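Local coordinates for protein ethylbenzene dehydrogenase alpha-subunit (Aromatoleum aromaticum, PDB 2IVF) that forms the molybdenum-carrying subunit of an oxidoreductase of the molybdopterin family, holding two guanine dinucleotide cofactors, a molybdenum atom and an iron-sulfur cluster, at residues P283-T288 / D293-V298; F251-N256 / G301-F306; H266-A271 / A276-I281. All coordinates share one frame; numbering follows the deposited sequence.

Contact 1: residues P283-T288 / D293-V298. With MGD (2-amino-5,6-dimercapto-7-methyl-3,7,8a,9-tetrahydro-8-oxa-1,3,9,10-tetraaza-anthracen-4-one guanosine dinucleotide), chain M.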
loop_
_atom_site.group_PDB
_atom_site.type_symbol
_atom_site.label_atom_id
_atom_site.label_comp_id
_atom_site.label_asym_id
_atom_site.label_seq_id
_atom_site.Cartn_x
_atom_site.Cartn_y
_atom_site.Cartn_z
ATOM N N PRO A 283 -16.348 10.755 -2.106
ATOM C CA PRO A 283 -17.051 10.987 -3.364
ATOM C C PRO A 283 -17.216 9.694 -4.144
ATOM O O PRO A 283 -18.303 9.441 -4.672
ATOM C CB PRO A 283 -16.191 12.014 -4.092
ATOM C CG PRO A 283 -14.978 12.151 -3.322
ATOM C CD PRO A 283 -15.066 11.448 -2.026
ATOM N N ASP A 284 -16.177 8.875 -4.147
ATOM C CA ASP A 284 -16.193 7.560 -4.765
ATOM C C ASP A 284 -16.548 6.513 -3.734
ATOM O O ASP A 284 -16.316 6.675 -2.528
ATOM C CB ASP A 284 -14.861 7.225 -5.437
ATOM C CG ASP A 284 -13.646 7.388 -4.502
ATOM O OD1 ASP A 284 -13.479 8.474 -3.950
ATOM O OD2 ASP A 284 -12.854 6.446 -4.390
ATOM N N PHE A 285 -17.115 5.423 -4.202
ATOM C CA PHE A 285 -17.322 4.242 -3.341
ATOM C C PHE A 285 -15.945 3.648 -3.168
ATOM O O PHE A 285 -15.567 2.751 -3.891
ATOM C CB PHE A 285 -18.278 3.268 -4.043
ATOM C CG PHE A 285 -18.756 2.113 -3.199
ATOM C CD1 PHE A 285 -19.508 2.328 -2.047
ATOM C CD2 PHE A 285 -18.512 0.820 -3.597
ATOM C CE1 PHE A 285 -19.981 1.249 -1.300
ATOM C CE2 PHE A 285 -19.001 -0.255 -2.854
ATOM C CZ PHE A 285 -19.732 -0.037 -1.730
ATOM N N ASN A 286 -15.187 4.169 -2.195
ATOM C CA ASN A 286 -13.737 4.018 -2.174
ATOM C C ASN A 286 -13.283 2.657 -1.609
ATOM O O ASN A 286 -14.125 1.826 -1.216
ATOM C CB ASN A 286 -13.106 5.275 -1.501
ATOM C CG ASN A 286 -12.942 5.158 0.003
ATOM O OD1 ASN A 286 -13.388 4.204 0.622
ATOM N ND2 ASN A 286 -12.308 6.180 0.611
ATOM N N PRO A 287 -11.999 2.366 -1.706
ATOM C CA PRO A 287 -11.481 1.044 -1.315
ATOM C C PRO A 287 -11.725 0.605 0.120
ATOM O O PRO A 287 -11.527 -0.566 0.412
ATOM C CB PRO A 287 -9.982 1.136 -1.637
ATOM C CG PRO A 287 -9.935 2.109 -2.764
ATOM C CD PRO A 287 -10.954 3.177 -2.341
ATOM N N THR A 288 -12.175 1.520 0.985
ATOM C CA THR A 288 -12.457 1.203 2.398
ATOM C C THR A 288 -13.913 0.738 2.573
ATOM O O THR A 288 -14.305 0.229 3.624
ATOM C CB THR A 288 -12.066 2.412 3.249
ATOM O OG1 THR A 288 -10.661 2.693 3.038
ATOM C CG2 THR A 288 -12.275 2.183 4.741
ATOM N N ASP A 293 -21.042 0.064 6.365
ATOM C CA ASP A 293 -22.495 -0.073 6.278
ATOM C C ASP A 293 -23.122 0.927 5.307
ATOM O O ASP A 293 -24.155 0.659 4.692
ATOM C CB ASP A 293 -23.116 0.064 7.661
ATOM C CG ASP A 293 -22.662 -1.015 8.601
ATOM O OD1 ASP A 293 -22.885 -2.214 8.294
ATOM O OD2 ASP A 293 -22.061 -0.658 9.624
ATOM N N LEU A 294 -22.502 2.093 5.195
ATOM C CA LEU A 294 -23.028 3.198 4.460
ATOM C C LEU A 294 -21.911 3.880 3.768
ATOM O O LEU A 294 -20.835 4.075 4.332
ATOM C CB LEU A 294 -23.650 4.224 5.427
ATOM C CG LEU A 294 -25.013 3.846 6.052
ATOM C CD1 LEU A 294 -25.383 4.858 7.130
ATOM C CD2 LEU A 294 -26.056 3.847 4.958
ATOM N N HIS A 295 -22.181 4.231 2.544
ATOM C CA HIS A 295 -21.407 5.200 1.801
ATOM C C HIS A 295 -22.186 6.487 1.681
ATOM O O HIS A 295 -23.342 6.517 1.164
ATOM C CB HIS A 295 -21.132 4.627 0.403
ATOM C CG HIS A 295 -20.426 5.565 -0.488
ATOM N ND1 HIS A 295 -20.714 5.640 -1.827
ATOM C CD2 HIS A 295 -19.500 6.535 -0.236
ATOM C CE1 HIS A 295 -19.947 6.568 -2.380
ATOM N NE2 HIS A 295 -19.183 7.102 -1.441
ATOM N N VAL A 296 -21.538 7.579 2.074
ATOM C CA VAL A 296 -22.110 8.899 1.921
ATOM C C VAL A 296 -21.386 9.531 0.725
ATOM O O VAL A 296 -20.221 9.893 0.836
ATOM C CB VAL A 296 -21.947 9.729 3.223
ATOM C CG1 VAL A 296 -22.373 11.192 3.000
ATOM C CG2 VAL A 296 -22.703 9.073 4.446
ATOM N N PRO A 297 -22.065 9.602 -0.449
ATOM C CA PRO A 297 -21.420 9.918 -1.704
ATOM C C PRO A 297 -21.346 11.407 -1.939
ATOM O O PRO A 297 -21.939 11.979 -2.875
ATOM C CB PRO A 297 -22.294 9.203 -2.726
ATOM C CG PRO A 297 -23.638 9.266 -2.147
ATOM C CD PRO A 297 -23.491 9.257 -0.647
ATOM N N VAL A 298 -20.603 12.061 -1.090
ATOM C CA VAL A 298 -20.469 13.544 -1.274
ATOM C C VAL A 298 -19.901 13.954 -2.611
ATOM O O VAL A 298 -18.992 13.320 -3.129
ATOM C CB VAL A 298 -19.619 14.162 -0.152
ATOM C CG1 VAL A 298 -20.414 14.092 1.205
ATOM C CG2 VAL A 298 -18.222 13.510 -0.069
HETATM P PB MGD M . -5.963 9.933 1.510
HETATM O O1B MGD M . -5.223 8.746 1.001
HETATM O O2B MGD M . -5.661 11.215 0.823
HETATM O O3B MGD M . -5.835 10.213 3.057
HETATM O O3A MGD M . -4.019 8.707 4.019
HETATM P PA MGD M . -5.500 9.226 4.304
HETATM O O1A MGD M . -6.340 8.024 4.341
HETATM O O2A MGD M . -5.507 10.105 5.458
HETATM O "O5'" MGD M . -7.546 9.674 1.394
HETATM C "C5'" MGD M . -8.097 9.264 0.134
HETATM C "C4'" MGD M . -9.618 9.387 0.164
HETATM O "O4'" MGD M . -9.994 10.756 0.215
HETATM C "C3'" MGD M . -10.028 8.953 -1.224
HETATM O "O3'" MGD M . -10.314 7.561 -1.157
HETATM C "C2'" MGD M . -11.283 9.795 -1.486
HETATM O "O2'" MGD M . -12.438 8.939 -1.552
HETATM C "C1'" MGD M . -11.345 10.739 -0.273
HETATM N N9 MGD M . -11.722 12.096 -0.734
HETATM C C8 MGD M . -11.135 12.852 -1.675
HETATM N N7 MGD M . -11.741 14.041 -1.772
HETATM C C5 MGD M . -12.733 14.033 -0.846
HETATM C C6 MGD M . -13.733 14.909 -0.447
HETATM O O6 MGD M . -13.941 16.023 -0.945
HETATM N N1 MGD M . -14.576 14.498 0.590
HETATM C C2 MGD M . -14.502 13.254 1.234
HETATM N N2 MGD M . -15.393 12.936 2.236
HETATM N N3 MGD M . -13.515 12.434 0.849
HETATM C C4 MGD M . -12.677 12.794 -0.170
HETATM C C10 MGD M . -2.960 9.585 3.896
HETATM C C11 MGD M . -1.820 9.078 4.746
HETATM O O11 MGD M . -1.512 7.814 4.322
HETATM C C12 MGD M . -0.585 9.991 4.776
HETATM S S12 MGD M . -0.723 11.742 4.703
HETATM C C13 MGD M . 0.665 9.431 4.868
HETATM S S13 MGD M . 2.052 10.463 4.930
HETATM C C14 MGD M . 0.836 7.951 4.892
HETATM N N15 MGD M . 1.216 7.546 3.509
HETATM C C16 MGD M . 0.894 6.272 3.003
HETATM C C17 MGD M . 1.349 5.809 1.795
HETATM O O17 MGD M . 2.071 6.518 1.053
HETATM N N18 MGD M . 0.955 4.517 1.392
HETATM C C19 MGD M . 0.168 3.711 2.155
HETATM N N19 MGD M . -0.152 2.495 1.670
HETATM N N20 MGD M . -0.286 4.214 3.313
HETATM C C21 MGD M . 0.079 5.429 3.751
HETATM N N22 MGD M . -0.400 5.915 4.963
HETATM C C23 MGD M . -0.539 7.315 5.241
#
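The backbone of Phe285, rather than its ring, lies on the imidazole of His295: the Phe285 CA sits 3.9 Å from the ring centroid, over one face, in a CH-pi contact. The phenyl ring turns aside, its plane at 59° to the imidazole, with CD1 3.5 Å from His295 ND1. With CG of His295 anti to the backbone N (chi1 176°), the imidazole reaches from the strand to the loop, its NE2 hydrogen-bonded to the carbonyl of Ala282 just before it. At the other end, Pro283 CA makes a short CH...O contact with Val298 O, 3.0 Å.

The loop also lines the guanosine of MGD. Asp284 OD1 accepts a 2.7 Å hydrogen bond from the ribose O2' and is also bonded to Gln915, and Asn286 ND2 donates to O3' at 3.0 Å, so two side chains read neighbouring hydroxyls. Asn286 OD1 takes the backbone N-H of Thr288, an Asx turn that steadies the amide. Pro283 CD lies 3.3 Å from C4 of the guanine. Strand 294-296 is an edge of the parallel sheet within this chain; it pairs with strand 277-281, while Leu294 and Val296 pack against helix 425-437.

Contact 2: residues F251-N256 / G301-F306. With MGD (2-amino-5,6-dimercapto-7-methyl-3,7,8a,9-tetrahydro-8-oxa-1,3,9,10-tetraaza-anthracen-4-one guanosine dinucleotide), chain M.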
loop_
_atom_site.group_PDB
_atom_site.type_symbol
_atom_site.label_atom_id
_atom_site.label_comp_id
_atom_site.label_asym_id
_atom_site.label_seq_id
_atom_site.Cartn_x
_atom_site.Cartn_y
_atom_site.Cartn_z
ATOM N N PHE A 251 -17.206 7.360 11.449
ATOM C CA PHE A 251 -17.111 8.060 10.166
ATOM C C PHE A 251 -15.691 8.084 9.623
ATOM O O PHE A 251 -14.809 8.740 10.200
ATOM C CB PHE A 251 -17.570 9.530 10.311
ATOM C CG PHE A 251 -19.020 9.692 10.511
ATOM C CD1 PHE A 251 -19.899 9.656 9.434
ATOM C CD2 PHE A 251 -19.527 9.931 11.770
ATOM C CE1 PHE A 251 -21.258 9.802 9.621
ATOM C CE2 PHE A 251 -20.874 10.113 11.955
ATOM C CZ PHE A 251 -21.752 10.019 10.889
ATOM N N MET A 252 -15.465 7.380 8.507
ATOM C CA MET A 252 -14.205 7.445 7.770
ATOM C C MET A 252 -14.421 8.453 6.677
ATOM O O MET A 252 -15.265 8.222 5.815
ATOM C CB MET A 252 -13.880 6.084 7.157
ATOM C CG MET A 252 -13.600 5.038 8.212
ATOM S SD MET A 252 -11.947 5.348 8.879
ATOM C CE MET A 252 -12.126 4.808 10.553
ATOM N N THR A 253 -13.682 9.570 6.700
ATOM C CA THR A 253 -13.963 10.652 5.768
ATOM C C THR A 253 -12.651 11.232 5.279
ATOM O O THR A 253 -11.665 11.226 6.014
ATOM C CB THR A 253 -14.819 11.738 6.421
ATOM O OG1 THR A 253 -15.084 12.723 5.433
ATOM C CG2 THR A 253 -14.172 12.370 7.664
ATOM N N CYS A 254 -12.617 11.679 4.030
ATOM C CA CYS A 254 -11.383 12.209 3.462
ATOM C C CYS A 254 -10.229 11.264 3.743
ATOM O O CYS A 254 -9.141 11.711 3.964
ATOM C CB CYS A 254 -11.087 13.600 4.014
ATOM S SG CYS A 254 -12.193 14.771 3.291
ATOM N N SER A 255 -10.477 9.952 3.713
ATOM C CA SER A 255 -9.475 8.991 4.143
ATOM C C SER A 255 -9.771 7.651 3.442
ATOM O O SER A 255 -10.840 7.488 2.852
ATOM C CB SER A 255 -9.498 8.875 5.671
ATOM O OG SER A 255 -10.664 8.189 6.112
ATOM N N ASN A 256 -8.816 6.726 3.477
ATOM C CA ASN A 256 -8.925 5.480 2.725
ATOM C C ASN A 256 -8.062 4.414 3.400
ATOM O O ASN A 256 -7.048 3.965 2.856
ATOM C CB ASN A 256 -8.491 5.711 1.290
ATOM C CG ASN A 256 -8.648 4.494 0.437
ATOM O OD1 ASN A 256 -9.434 3.611 0.730
ATOM N ND2 ASN A 256 -7.864 4.430 -0.608
ATOM N N GLY A 301 -15.463 17.893 -2.320
ATOM C CA GLY A 301 -15.371 19.174 -1.663
ATOM C C GLY A 301 -16.614 19.725 -0.986
ATOM O O GLY A 301 -16.580 20.834 -0.464
ATOM N N SER A 302 -17.711 18.966 -0.999
ATOM C CA SER A 302 -18.969 19.438 -0.471
ATOM C C SER A 302 -19.299 18.997 0.949
ATOM O O SER A 302 -20.451 19.206 1.383
ATOM C CB SER A 302 -20.124 18.997 -1.373
ATOM O OG SER A 302 -20.288 17.594 -1.352
ATOM N N ASP A 303 -18.349 18.359 1.644
ATOM C CA ASP A 303 -18.612 17.802 2.962
ATOM C C ASP A 303 -19.235 18.748 3.983
ATOM O O ASP A 303 -20.009 18.311 4.842
ATOM C CB ASP A 303 -17.341 17.225 3.574
ATOM C CG ASP A 303 -16.773 16.081 2.778
ATOM O OD1 ASP A 303 -16.585 16.225 1.539
ATOM O OD2 ASP A 303 -16.432 15.057 3.407
ATOM N N ALA A 304 -18.881 20.029 3.938
ATOM C CA ALA A 304 -19.481 21.012 4.860
ATOM C C ALA A 304 -20.988 20.962 4.792
ATOM O O ALA A 304 -21.656 21.025 5.814
ATOM C CB ALA A 304 -19.024 22.405 4.549
ATOM N N ALA A 305 -21.532 20.916 3.576
ATOM C CA ALA A 305 -22.979 20.928 3.423
ATOM C C ALA A 305 -23.569 19.680 4.102
ATOM O O ALA A 305 -24.663 19.719 4.677
ATOM C CB ALA A 305 -23.365 21.016 1.940
ATOM N N PHE A 306 -22.889 18.560 3.969
ATOM C CA PHE A 306 -23.381 17.323 4.602
ATOM C C PHE A 306 -23.437 17.529 6.107
ATOM O O PHE A 306 -24.463 17.313 6.748
ATOM C CB PHE A 306 -22.553 16.110 4.194
ATOM C CG PHE A 306 -22.819 14.878 5.042
ATOM C CD1 PHE A 306 -23.939 14.079 4.826
ATOM C CD2 PHE A 306 -21.969 14.545 6.066
ATOM C CE1 PHE A 306 -24.188 12.978 5.642
ATOM C CE2 PHE A 306 -22.227 13.474 6.873
ATOM C CZ PHE A 306 -23.334 12.684 6.653
HETATM P PB MGD M . -5.963 9.933 1.510
HETATM O O1B MGD M . -5.223 8.746 1.001
HETATM O O2B MGD M . -5.661 11.215 0.823
HETATM O O3B MGD M . -5.835 10.213 3.057
HETATM O O3A MGD M . -4.019 8.707 4.019
HETATM P PA MGD M . -5.500 9.226 4.304
HETATM O O1A MGD M . -6.340 8.024 4.341
HETATM O O2A MGD M . -5.507 10.105 5.458
HETATM O "O5'" MGD M . -7.546 9.674 1.394
HETATM C "C5'" MGD M . -8.097 9.264 0.134
HETATM C "C4'" MGD M . -9.618 9.387 0.164
HETATM O "O4'" MGD M . -9.994 10.756 0.215
HETATM C "C3'" MGD M . -10.028 8.953 -1.224
HETATM O "O3'" MGD M . -10.314 7.561 -1.157
HETATM C "C2'" MGD M . -11.283 9.795 -1.486
HETATM O "O2'" MGD M . -12.438 8.939 -1.552
HETATM C "C1'" MGD M . -11.345 10.739 -0.273
HETATM N N9 MGD M . -11.722 12.096 -0.734
HETATM C C8 MGD M . -11.135 12.852 -1.675
HETATM N N7 MGD M . -11.741 14.041 -1.772
HETATM C C5 MGD M . -12.733 14.033 -0.846
HETATM C C6 MGD M . -13.733 14.909 -0.447
HETATM O O6 MGD M . -13.941 16.023 -0.945
HETATM N N1 MGD M . -14.576 14.498 0.590
HETATM C C2 MGD M . -14.502 13.254 1.234
HETATM N N2 MGD M . -15.393 12.936 2.236
HETATM N N3 MGD M . -13.515 12.434 0.849
HETATM C C4 MGD M . -12.677 12.794 -0.170
HETATM C C10 MGD M . -2.960 9.585 3.896
HETATM C C11 MGD M . -1.820 9.078 4.746
HETATM O O11 MGD M . -1.512 7.814 4.322
HETATM C C12 MGD M . -0.585 9.991 4.776
HETATM S S12 MGD M . -0.723 11.742 4.703
HETATM C C13 MGD M . 0.665 9.431 4.868
HETATM S S13 MGD M . 2.052 10.463 4.930
HETATM C C14 MGD M . 0.836 7.951 4.892
HETATM N N15 MGD M . 1.216 7.546 3.509
HETATM C C16 MGD M . 0.894 6.272 3.003
HETATM C C17 MGD M . 1.349 5.809 1.795
HETATM O O17 MGD M . 2.071 6.518 1.053
HETATM N N18 MGD M . 0.955 4.517 1.392
HETATM C C19 MGD M . 0.168 3.711 2.155
HETATM N N19 MGD M . -0.152 2.495 1.670
HETATM N N20 MGD M . -0.286 4.214 3.313
HETATM C C21 MGD M . 0.079 5.429 3.751
HETATM N N22 MGD M . -0.400 5.915 4.963
HETATM C C23 MGD M . -0.539 7.315 5.241
#
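Asp303, the residue most buried by this contact, passes Thr253 in the opposite direction beside the guanine of MGD. Thr253 OG1 lies 3.4 Å from Asp303 OD2, at an angle too poor for a hydrogen bond; the direct contact is slight, and the bound base bridges the two segments. The Asp303 carboxylate pairs with the N1 and N2 side of the Watson-Crick edge: OD1 accepts from N1 at 2.8 Å along an almost straight line (176°), and OD2 accepts from N2 at 2.6 Å with a more bent N-H...O angle of 145°. This paired grip fixes the rotation of the carboxylate, and the negative charge probably strengthens both bonds. Gly301 N donates to O6 at 2.8 Å, so that O6, N1 and N2 are all engaged from this segment.

Recognition of this kind, by an aspartate at the start of a helix and by loops at the C-terminal ends of parallel strands, fits the dinucleotide-binding Rossmann-like sheet of molybdopterin oxidoreductases. The rings of Phe251 and Phe306 approach more loosely, Phe251 CE1 lying 4.6 Å from Phe306 CZ, and Phe251 is edge-to-face on Trp307. The Cys254 torsion (chi1 -74°) puts SG over the guanine face, 3.4 Å from C2 and opposite Pro283. Asn256 N donates a 2.9 Å hydrogen bond to O1A of the diphosphate. Met457 of helix 454-467 touches both Cys254 and Asp303.

Contact 3: residues H266-A271 / A276-I281. With MGD (2-amino-5,6-dimercapto-7-methyl-3,7,8a,9-tetrahydro-8-oxa-1,3,9,10-tetraaza-anthracen-4-one guanosine dinucleotide), chain M.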
loop_
_atom_site.group_PDB
_atom_site.type_symbol
_atom_site.label_atom_id
_atom_site.label_comp_id
_atom_site.label_asym_id
_atom_site.label_seq_id
_atom_site.Cartn_x
_atom_site.Cartn_y
_atom_site.Cartn_z
ATOM N N HIS A 266 -8.208 -3.574 10.599
ATOM C CA HIS A 266 -9.004 -4.611 11.278
ATOM C C HIS A 266 -9.873 -4.093 12.410
ATOM O O HIS A 266 -10.984 -4.620 12.643
ATOM C CB HIS A 266 -8.098 -5.733 11.771
ATOM C CG HIS A 266 -7.231 -5.381 12.944
ATOM N ND1 HIS A 266 -7.631 -5.591 14.241
ATOM C CD2 HIS A 266 -5.952 -4.935 13.013
ATOM C CE1 HIS A 266 -6.651 -5.256 15.060
ATOM N NE2 HIS A 266 -5.625 -4.834 14.344
ATOM N N PHE A 267 -9.389 -3.075 13.121
ATOM C CA PHE A 267 -10.168 -2.477 14.225
ATOM C C PHE A 267 -11.499 -1.897 13.690
ATOM O O PHE A 267 -12.518 -1.969 14.361
ATOM C CB PHE A 267 -9.360 -1.395 14.956
ATOM C CG PHE A 267 -8.272 -1.942 15.835
ATOM C CD1 PHE A 267 -8.587 -2.587 17.025
ATOM C CD2 PHE A 267 -6.943 -1.742 15.523
ATOM C CE1 PHE A 267 -7.611 -3.081 17.857
ATOM C CE2 PHE A 267 -5.926 -2.237 16.360
ATOM C CZ PHE A 267 -6.242 -2.866 17.527
ATOM N N LEU A 268 -11.468 -1.358 12.481
ATOM C CA LEU A 268 -12.683 -0.908 11.795
ATOM C C LEU A 268 -13.633 -2.060 11.468
ATOM O O LEU A 268 -14.802 -2.003 11.830
ATOM C CB LEU A 268 -12.346 -0.117 10.549
ATOM C CG LEU A 268 -13.538 0.478 9.794
ATOM C CD1 LEU A 268 -14.272 1.604 10.621
ATOM C CD2 LEU A 268 -13.021 1.038 8.429
ATOM N N SER A 269 -13.169 -3.132 10.804
ATOM C CA SER A 269 -14.056 -4.267 10.561
ATOM C C SER A 269 -14.532 -5.001 11.799
ATOM O O SER A 269 -15.619 -5.568 11.831
ATOM C CB SER A 269 -13.465 -5.287 9.579
ATOM O OG SER A 269 -12.315 -5.861 10.146
ATOM N N GLU A 270 -13.683 -5.061 12.819
ATOM C CA GLU A 270 -14.039 -5.695 14.060
ATOM C C GLU A 270 -15.012 -4.837 14.879
ATOM O O GLU A 270 -15.946 -5.353 15.459
ATOM C CB GLU A 270 -12.756 -6.035 14.814
ATOM C CG GLU A 270 -11.983 -7.100 14.007
ATOM C CD GLU A 270 -10.509 -7.187 14.270
ATOM O OE1 GLU A 270 -9.997 -6.376 15.074
ATOM O OE2 GLU A 270 -9.880 -8.128 13.682
ATOM N N ALA A 271 -14.853 -3.511 14.852
ATOM C CA ALA A 271 -15.828 -2.620 15.475
ATOM C C ALA A 271 -17.183 -2.820 14.830
ATOM O O ALA A 271 -18.228 -2.749 15.479
ATOM C CB ALA A 271 -15.405 -1.109 15.299
ATOM N N ALA A 276 -20.702 -1.470 15.929
ATOM C CA ALA A 276 -20.470 -0.152 15.389
ATOM C C ALA A 276 -20.996 -0.003 13.939
ATOM O O ALA A 276 -20.865 -0.896 13.087
ATOM C CB ALA A 276 -18.945 0.258 15.494
ATOM N N GLU A 277 -21.650 1.104 13.682
ATOM C CA GLU A 277 -22.111 1.422 12.356
ATOM C C GLU A 277 -21.021 2.174 11.636
ATOM O O GLU A 277 -20.540 3.189 12.118
ATOM C CB GLU A 277 -23.360 2.269 12.469
ATOM C CG GLU A 277 -23.892 2.850 11.199
ATOM C CD GLU A 277 -25.432 3.092 11.327
ATOM O OE1 GLU A 277 -25.963 3.100 12.472
ATOM O OE2 GLU A 277 -26.104 3.172 10.285
ATOM N N VAL A 278 -20.607 1.669 10.486
ATOM C CA VAL A 278 -19.448 2.242 9.787
ATOM C C VAL A 278 -19.908 2.966 8.555
ATOM O O VAL A 278 -20.571 2.399 7.673
ATOM C CB VAL A 278 -18.411 1.161 9.438
ATOM C CG1 VAL A 278 -17.290 1.739 8.557
ATOM C CG2 VAL A 278 -17.880 0.459 10.772
ATOM N N VAL A 279 -19.513 4.225 8.504
ATOM C CA VAL A 279 -19.861 5.121 7.450
ATOM C C VAL A 279 -18.593 5.623 6.749
ATOM O O VAL A 279 -17.656 6.090 7.404
ATOM C CB VAL A 279 -20.621 6.317 7.947
ATOM C CG1 VAL A 279 -21.020 7.191 6.739
ATOM C CG2 VAL A 279 -21.819 5.824 8.840
ATOM N N VAL A 280 -18.572 5.527 5.424
ATOM C CA VAL A 280 -17.468 6.085 4.629
ATOM C C VAL A 280 -18.042 7.249 3.897
ATOM O O VAL A 280 -18.992 7.077 3.133
ATOM C CB VAL A 280 -16.833 5.051 3.648
ATOM C CG1 VAL A 280 -15.892 5.705 2.660
ATOM C CG2 VAL A 280 -16.089 3.922 4.431
ATOM N N ILE A 281 -17.512 8.438 4.192
ATOM C CA ILE A 281 -17.879 9.652 3.474
ATOM C C ILE A 281 -16.767 9.869 2.443
ATOM O O ILE A 281 -15.611 10.167 2.791
ATOM C CB ILE A 281 -17.999 10.882 4.392
ATOM C CG1 ILE A 281 -18.931 10.608 5.551
ATOM C CG2 ILE A 281 -18.473 12.099 3.561
ATOM C CD1 ILE A 281 -18.972 11.742 6.580
HETATM P PB MGD M . -5.963 9.933 1.510
HETATM O O1B MGD M . -5.223 8.746 1.001
HETATM O O2B MGD M . -5.661 11.215 0.823
HETATM O O3B MGD M . -5.835 10.213 3.057
HETATM O O3A MGD M . -4.019 8.707 4.019
HETATM P PA MGD M . -5.500 9.226 4.304
HETATM O O1A MGD M . -6.340 8.024 4.341
HETATM O O2A MGD M . -5.507 10.105 5.458
HETATM O "O5'" MGD M . -7.546 9.674 1.394
HETATM C "C5'" MGD M . -8.097 9.264 0.134
HETATM C "C4'" MGD M . -9.618 9.387 0.164
HETATM O "O4'" MGD M . -9.994 10.756 0.215
HETATM C "C3'" MGD M . -10.028 8.953 -1.224
HETATM O "O3'" MGD M . -10.314 7.561 -1.157
HETATM C "C2'" MGD M . -11.283 9.795 -1.486
HETATM O "O2'" MGD M . -12.438 8.939 -1.552
HETATM C "C1'" MGD M . -11.345 10.739 -0.273
HETATM N N9 MGD M . -11.722 12.096 -0.734
HETATM C C8 MGD M . -11.135 12.852 -1.675
HETATM N N7 MGD M . -11.741 14.041 -1.772
HETATM C C5 MGD M . -12.733 14.033 -0.846
HETATM C C6 MGD M . -13.733 14.909 -0.447
HETATM O O6 MGD M . -13.941 16.023 -0.945
HETATM N N1 MGD M . -14.576 14.498 0.590
HETATM C C2 MGD M . -14.502 13.254 1.234
HETATM N N2 MGD M . -15.393 12.936 2.236
HETATM N N3 MGD M . -13.515 12.434 0.849
HETATM C C4 MGD M . -12.677 12.794 -0.170
HETATM C C10 MGD M . -2.960 9.585 3.896
HETATM C C11 MGD M . -1.820 9.078 4.746
HETATM O O11 MGD M . -1.512 7.814 4.322
HETATM C C12 MGD M . -0.585 9.991 4.776
HETATM S S12 MGD M . -0.723 11.742 4.703
HETATM C C13 MGD M . 0.665 9.431 4.868
HETATM S S13 MGD M . 2.052 10.463 4.930
HETATM C C14 MGD M . 0.836 7.951 4.892
HETATM N N15 MGD M . 1.216 7.546 3.509
HETATM C C16 MGD M . 0.894 6.272 3.003
HETATM C C17 MGD M . 1.349 5.809 1.795
HETATM O O17 MGD M . 2.071 6.518 1.053
HETATM N N18 MGD M . 0.955 4.517 1.392
HETATM C C19 MGD M . 0.168 3.711 2.155
HETATM N N19 MGD M . -0.152 2.495 1.670
HETATM N N20 MGD M . -0.286 4.214 3.313
HETATM C C21 MGD M . 0.079 5.429 3.751
HETATM N N22 MGD M . -0.400 5.915 4.963
HETATM C C23 MGD M . -0.539 7.315 5.241
#
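The helix and second strand of a beta-alpha-beta unit, with strand 277-281 lying parallel to and beside strand 249-253, bring Leu268 and Ala271 of helix 265-274 against Ala276 and Val278. Leu268 CD1 reaches into the fork of Val278, 3.7 Å from CG1 and 3.8 Å from CG2. The leucine gets there because its CG is anti to the backbone N (chi1 -176°), which carries the branch over to the strand. Nearer the turn the two segments close up: Ala276 N donates to Ala271 O at 2.8 Å, bent to 138° at the hydrogen, and Ala276 CB lies 3.8 Å from Ala271 CB.

On the helix His266 ND1 donates a nearly straight 2.6 Å hydrogen bond to Glu270 OE1, which lies in the imidazole plane, while the nitrogen meets OE1 from above the carboxylate plane, 38° out of it. The other carboxylate oxygen of Glu270 forms salt bridges with Lys27 and Arg233 of the beta-subunit. At the far end of the strand, Ile281 O accepts from N2 of the guanine in MGD at 2.8 Å. Strand 277-281 runs between strands 249-253 and 294-296; Ile250 of the former touches both alanines, and Ile281 packs against Phe306 and Trp307 of helix 303-316.

Strand 249-253 comes first along the chain, opening the span that contact 2 closes at the start of helix 303-316. Both other contacts fall within that span, one after the other: contact 3 ties helix 265-274 to strand 277-281 across a short turn, and contact 1 brings strand 294-296 back against the loop that leads to it. No two of the spans cross. The three strands are consecutive neighbours in one parallel sheet, with 277-281 in the middle, joined by backbone bonds such as Met252 to Val279 and Val296 to Val280. Contacts 1 and 2 also meet directly, through Thr288 and Asn256. All three converge on MGD.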